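PDB 4MRU: SusD homolog from Bacteroides thetaiotaomicron, which probably binds mucin O-glycans at the cell surface as a SusD-like outer-membrane lipoprotein, and can carry a magnesium ion. Local coordinates for residues Y156-F160 and M206-L210; G458-Y464 and D494-V500. All coordinates share one frame; numbering follows the deposited sequence. Where two conformers were deposited one is given.

Contact 1. Residues Y156-F160 and M206-L210; sequences YMRMF and MAMRL
Met206, a selenomethionine like the other methionines here, lays its CE methyl over one face of the Phe160 ring, 3.7 Å from the ring centroid and displaced toward the rim. A bend near the end of the chain (chi3 43°) turns this methyl onto the ring, while SE lies obliquely to it, a Met-aromatic contact; the same CE also touches Met159 CB at 3.7 Å. A flexible, polarisable side chain suits a place where one group must fit against several neighbours. Leu210 divides its two methyls. Its CD2 makes a CH-pi contact over a face of Tyr156, 4.0 Å from the ring centroid, whereas CD1 sits at the edge of Phe160, 3.8 Å from CE2. The edge of Tyr156 receives Met206 CB, 3.8 Å from CE2.

No hydrogen bond crosses between the segments; the polar ends find partners outside them. Tyr156 OH passes 3.5 Å from Arg209 CG and hydrogen-bonds Asp123 of helix 104-125; Arg209 forms salt bridges with that same aspartate, Glu429 and Glu433. Asp123 thus helps position both side chains. Ile222 of helix 216-229 packs against Phe160 and Ala207. This is apolar helix-helix packing with a polar margin, joining helices 152-173 and 192-209 in the TPR-like helical framework of SusD-family proteins.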
# COMPACT_ATOMS: atom_id res chain seq x y z
N TYR A 156 3.31 11.66 11.66
CA TYR A 156 3.86 10.37 12.11
C TYR A 156 4.09 10.38 13.62
O TYR A 156 3.72 9.43 14.31
CB TYR A 156 5.15 10.06 11.35
CG TYR A 156 4.95 9.16 10.17
CD1 TYR A 156 4.48 9.65 8.94
CD2 TYR A 156 5.19 7.79 10.26
CE1 TYR A 156 4.30 8.78 7.87
CE2 TYR A 156 4.97 6.94 9.20
CZ TYR A 156 4.51 7.43 8.01
OH TYR A 156 4.34 6.56 6.93
N MSE A 157 4.63 11.45 14.17
CA MSE A 157 4.95 11.43 15.61
C MSE A 157 3.65 11.38 16.43
O MSE A 157 3.58 10.70 17.46
CB MSE A 157 5.82 12.62 15.97
CG MSE A 157 7.24 12.50 15.37
SE MSE A 157 7.92 10.69 14.92
CE MSE A 157 8.38 11.32 13.12
N ARG A 158 2.61 12.07 15.97
CA ARG A 158 1.34 12.05 16.65
C ARG A 158 0.69 10.68 16.53
O ARG A 158 0.18 10.15 17.50
CB ARG A 158 0.43 13.19 16.13
CG ARG A 158 -0.96 13.24 16.80
CD ARG A 158 -0.90 13.49 18.31
NE ARG A 158 -0.78 14.91 18.59
CZ ARG A 158 -1.82 15.72 18.79
NH1 ARG A 158 -3.06 15.27 18.76
NH2 ARG A 158 -1.60 17.01 19.01
N MSE A 159 0.74 10.06 15.35
CA MSE A 159 0.26 8.70 15.19
C MSE A 159 0.97 7.73 16.12
O MSE A 159 0.34 6.88 16.74
CB MSE A 159 0.43 8.25 13.70
CG MSE A 159 -0.55 9.01 12.81
SE MSE A 159 -0.21 8.43 10.95
CE MSE A 159 -1.88 9.11 10.26
N PHE A 160 2.29 7.84 16.23
CA PHE A 160 3.00 6.94 17.12
C PHE A 160 2.50 7.13 18.56
O PHE A 160 2.29 6.14 19.27
CB PHE A 160 4.51 7.13 17.08
CG PHE A 160 5.17 6.54 15.86
CD1 PHE A 160 5.01 5.21 15.53
CD2 PHE A 160 5.99 7.33 15.08
CE1 PHE A 160 5.66 4.67 14.42
CE2 PHE A 160 6.67 6.79 13.98
CZ PHE A 160 6.49 5.47 13.65
N MSE A 206 5.40 1.56 10.00
CA MSE A 206 5.63 3.00 10.05
C MSE A 206 7.03 3.34 10.52
O MSE A 206 7.64 4.26 9.99
CB MSE A 206 4.61 3.59 11.00
CG MSE A 206 3.21 3.56 10.39
SE MSE A 206 1.90 4.18 11.75
CE MSE A 206 2.87 5.72 12.52
N ALA A 207 7.56 2.58 11.46
CA ALA A 207 8.97 2.76 11.84
C ALA A 207 9.90 2.55 10.65
O ALA A 207 10.81 3.35 10.42
CB ALA A 207 9.34 1.83 12.99
N MSE A 208 9.71 1.48 9.88
CA MSE A 208 10.63 1.18 8.77
C MSE A 208 10.56 2.28 7.72
O MSE A 208 11.58 2.64 7.13
CB MSE A 208 10.28 -0.19 8.15
CG MSE A 208 11.43 -0.74 7.31
SE MSE A 208 13.01 -1.18 8.42
CE MSE A 208 12.14 -2.40 9.67
N ARG A 209 9.40 2.89 7.58
CA ARG A 209 9.16 3.96 6.63
C ARG A 209 10.09 5.12 6.87
O ARG A 209 10.47 5.78 5.91
CB ARG A 209 7.70 4.45 6.68
CG ARG A 209 7.33 5.33 5.50
CD ARG A 209 6.86 4.54 4.26
NE ARG A 209 5.47 4.15 4.44
CZ ARG A 209 4.94 2.95 4.31
NH1 ARG A 209 5.64 1.89 3.90
NH2 ARG A 209 3.63 2.83 4.55
N LEU A 210 10.48 5.34 8.14
CA LEU A 210 11.28 6.51 8.50
C LEU A 210 12.78 6.24 8.63
O LEU A 210 13.54 7.08 9.17
CB LEU A 210 10.77 7.10 9.82
CG LEU A 210 9.26 7.32 9.95
CD1 LEU A 210 8.96 8.06 11.24
CD2 LEU A 210 8.70 8.05 8.75

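Contact 2. Residues G458-Y464 and D494-V500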
# COMPACT_ATOMS: atom_id res chain seq x y z
N GLY A 458 9.57 8.69 -11.48
CA GLY A 458 8.16 8.42 -11.30
C GLY A 458 7.43 9.38 -10.36
O GLY A 458 7.97 10.42 -9.98
N MSE A 459 6.19 9.05 -10.06
CA MSE A 459 5.39 9.86 -9.14
C MSE A 459 5.92 9.70 -7.73
O MSE A 459 6.07 8.58 -7.25
CB MSE A 459 3.91 9.49 -9.09
CG MSE A 459 3.21 9.86 -10.35
SE MSE A 459 2.78 11.76 -10.49
CE MSE A 459 1.02 12.12 -9.67
N ARG A 460 6.17 10.82 -7.08
CA ARG A 460 6.72 10.86 -5.72
C ARG A 460 5.65 11.17 -4.66
O ARG A 460 5.83 10.88 -3.49
CB ARG A 460 7.85 11.89 -5.68
CG ARG A 460 8.94 11.69 -6.73
CD ARG A 460 9.40 10.24 -6.89
NE ARG A 460 10.13 9.77 -5.76
CZ ARG A 460 10.80 8.62 -5.71
NH1 ARG A 460 10.78 7.75 -6.72
NH2 ARG A 460 11.43 8.30 -4.60
N ARG A 461 4.52 11.69 -5.11
CA ARG A 461 3.37 11.97 -4.31
C ARG A 461 2.22 12.36 -5.24
O ARG A 461 2.41 12.55 -6.44
CB ARG A 461 3.65 13.11 -3.34
CG ARG A 461 4.02 14.42 -4.05
CD ARG A 461 4.32 15.53 -3.07
NE ARG A 461 3.16 16.04 -2.36
CZ ARG A 461 2.30 16.96 -2.82
NH1 ARG A 461 2.43 17.49 -4.03
NH2 ARG A 461 1.29 17.37 -2.04
N LEU A 462 1.02 12.50 -4.68
CA LEU A 462 -0.12 13.09 -5.38
C LEU A 462 -0.27 14.57 -5.02
O LEU A 462 0.09 14.99 -3.92
CB LEU A 462 -1.45 12.42 -5.01
CG LEU A 462 -1.92 11.23 -5.76
CD1 LEU A 462 -3.38 10.90 -5.38
CD2 LEU A 462 -1.77 11.45 -7.26
N MSE A 463 -0.89 15.32 -5.93
CA MSE A 463 -1.09 16.75 -5.77
C MSE A 463 -2.36 16.99 -5.02
O MSE A 463 -3.28 16.21 -5.11
CB MSE A 463 -1.19 17.44 -7.13
CG MSE A 463 0.10 17.28 -7.92
SE MSE A 463 -0.05 15.70 -9.10
CE MSE A 463 -1.20 16.48 -10.51
N TYR A 464 -2.42 18.07 -4.25
CA TYR A 464 -3.62 18.40 -3.47
C TYR A 464 -4.78 18.72 -4.40
O TYR A 464 -4.56 19.15 -5.49
CB TYR A 464 -3.38 19.57 -2.55
CG TYR A 464 -2.33 19.26 -1.47
CD1 TYR A 464 -2.51 18.23 -0.56
CD2 TYR A 464 -1.21 20.04 -1.34
CE1 TYR A 464 -1.59 17.99 0.47
CE2 TYR A 464 -0.26 19.80 -0.34
CZ TYR A 464 -0.46 18.80 0.57
OH TYR A 464 0.49 18.62 1.56
N ASP A 494 3.77 21.96 -4.99
CA ASP A 494 2.69 20.96 -4.99
C ASP A 494 2.61 20.28 -6.35
O ASP A 494 1.72 20.55 -7.14
CB ASP A 494 1.35 21.58 -4.61
CG ASP A 494 0.21 20.58 -4.59
OD1 ASP A 494 0.42 19.38 -4.28
OD2 ASP A 494 -0.96 21.02 -4.80
N THR A 495 3.57 19.39 -6.58
CA THR A 495 3.61 18.58 -7.78
C THR A 495 3.85 17.12 -7.43
O THR A 495 4.31 16.79 -6.36
CB THR A 495 4.72 19.00 -8.70
OG1 THR A 495 6.01 18.63 -8.13
CG2 THR A 495 4.71 20.52 -8.93
N GLY A 496 3.65 16.27 -8.42
CA GLY A 496 3.98 14.87 -8.29
C GLY A 496 5.49 14.59 -8.18
O GLY A 496 5.85 13.46 -7.87
N GLY A 497 6.35 15.55 -8.49
CA GLY A 497 7.79 15.34 -8.40
C GLY A 497 8.43 15.59 -7.04
O GLY A 497 9.54 15.11 -6.74
N THR A 498 7.73 16.33 -6.21
CA THR A 498 8.27 16.76 -4.94
C THR A 498 8.24 15.59 -3.97
O THR A 498 7.23 14.92 -3.87
CB THR A 498 7.47 17.95 -4.41
OG1 THR A 498 7.72 19.10 -5.23
CG2 THR A 498 7.86 18.30 -2.99
N HIS A 499 9.35 15.35 -3.26
CA HIS A 499 9.41 14.24 -2.32
C HIS A 499 8.67 14.59 -1.03
O HIS A 499 8.83 15.70 -0.48
CB HIS A 499 10.87 13.87 -1.97
CG HIS A 499 11.63 13.21 -3.08
ND1 HIS A 499 12.71 12.39 -2.84
CD2 HIS A 499 11.48 13.24 -4.43
CE1 HIS A 499 13.19 11.95 -4.00
NE2 HIS A 499 12.46 12.45 -4.97
N VAL A 500 7.96 13.63 -0.48
CA VAL A 500 7.46 13.73 0.89
C VAL A 500 8.63 13.58 1.86
O VAL A 500 9.69 13.05 1.49
CB VAL A 500 6.32 12.72 1.21
CG1 VAL A 500 5.18 12.83 0.16
CG2 VAL A 500 6.82 11.31 1.27
O HOH W 1 8.05 11.23 -2.02
O HOH W 2 -3.19 20.44 -7.33
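In a salt bridge Arg461 reaches Asp494 OD1 with both terminal nitrogens, NH1 at 2.8 Å and NH2 at 3.1 Å. Its CG sits between backbone N and carbonyl carbon (chi1 60°), and a bend at chi3 turns the guanidinium toward Asp494 and Thr495. OD1 lies in the guanidinium plane, and NH1 meets its anti lone pair. The syn lone pair takes Tyr464 N at 3.1 Å, so three N-H groups grip one oxygen, while OD2 accepts from Tyr469 OH. Asp494 suits this place: its short carboxylate serves side chain and backbone amide together.

NH1 also donates to Thr495 O at 3.1 Å, from above the carbonyl plane, and NE to Tyr125 O. A lysine in place of Arg461 would probably leave carbonyls or the Asp494 charge without a mate.

Arg460 N gives Gly496 O a nearly linear bond of 2.8 Å. Gly496 suits its place because a CB there would run into Met459 SE. Water 1 bridges Arg460 O, also bonded by Arg435 NH1, to Val500 N. Thr495 OG1, also hydrogen-bonded to Gln491 O, accepts from Gly497 N in an ST turn. Arg461 O and Thr498 O are buried without a hydrogen-bond partner, although Gly496 CA offers the former a CA-H...O contact. The paired loops lie against helix 473-486 through Leu483, Leu476 and Ile480, and Leu462 packs on helices 40-54 and 104-125.

How the contacts relate
Along the chain the two contacts come in series: contact 1 closes at Leu210, well before contact 2 opens at Gly458. Their centres are 20 Å apart and their nearest atoms about 7 Å apart, without touching. Contact 1 joins two helices, whereas contact 2 joins two irregular loops near the C-terminal end. Helix 104-125 links them: its Asp123 serves contact 1, while Ile124 and Tyr125, the next residues, meet 458-464. Trp502, just beyond contact 2, packs on Arg209. The C-terminal loops are thus tied to the helical framework within one SusD-family region, and both contacts lie away from the magnesium site at Asn373.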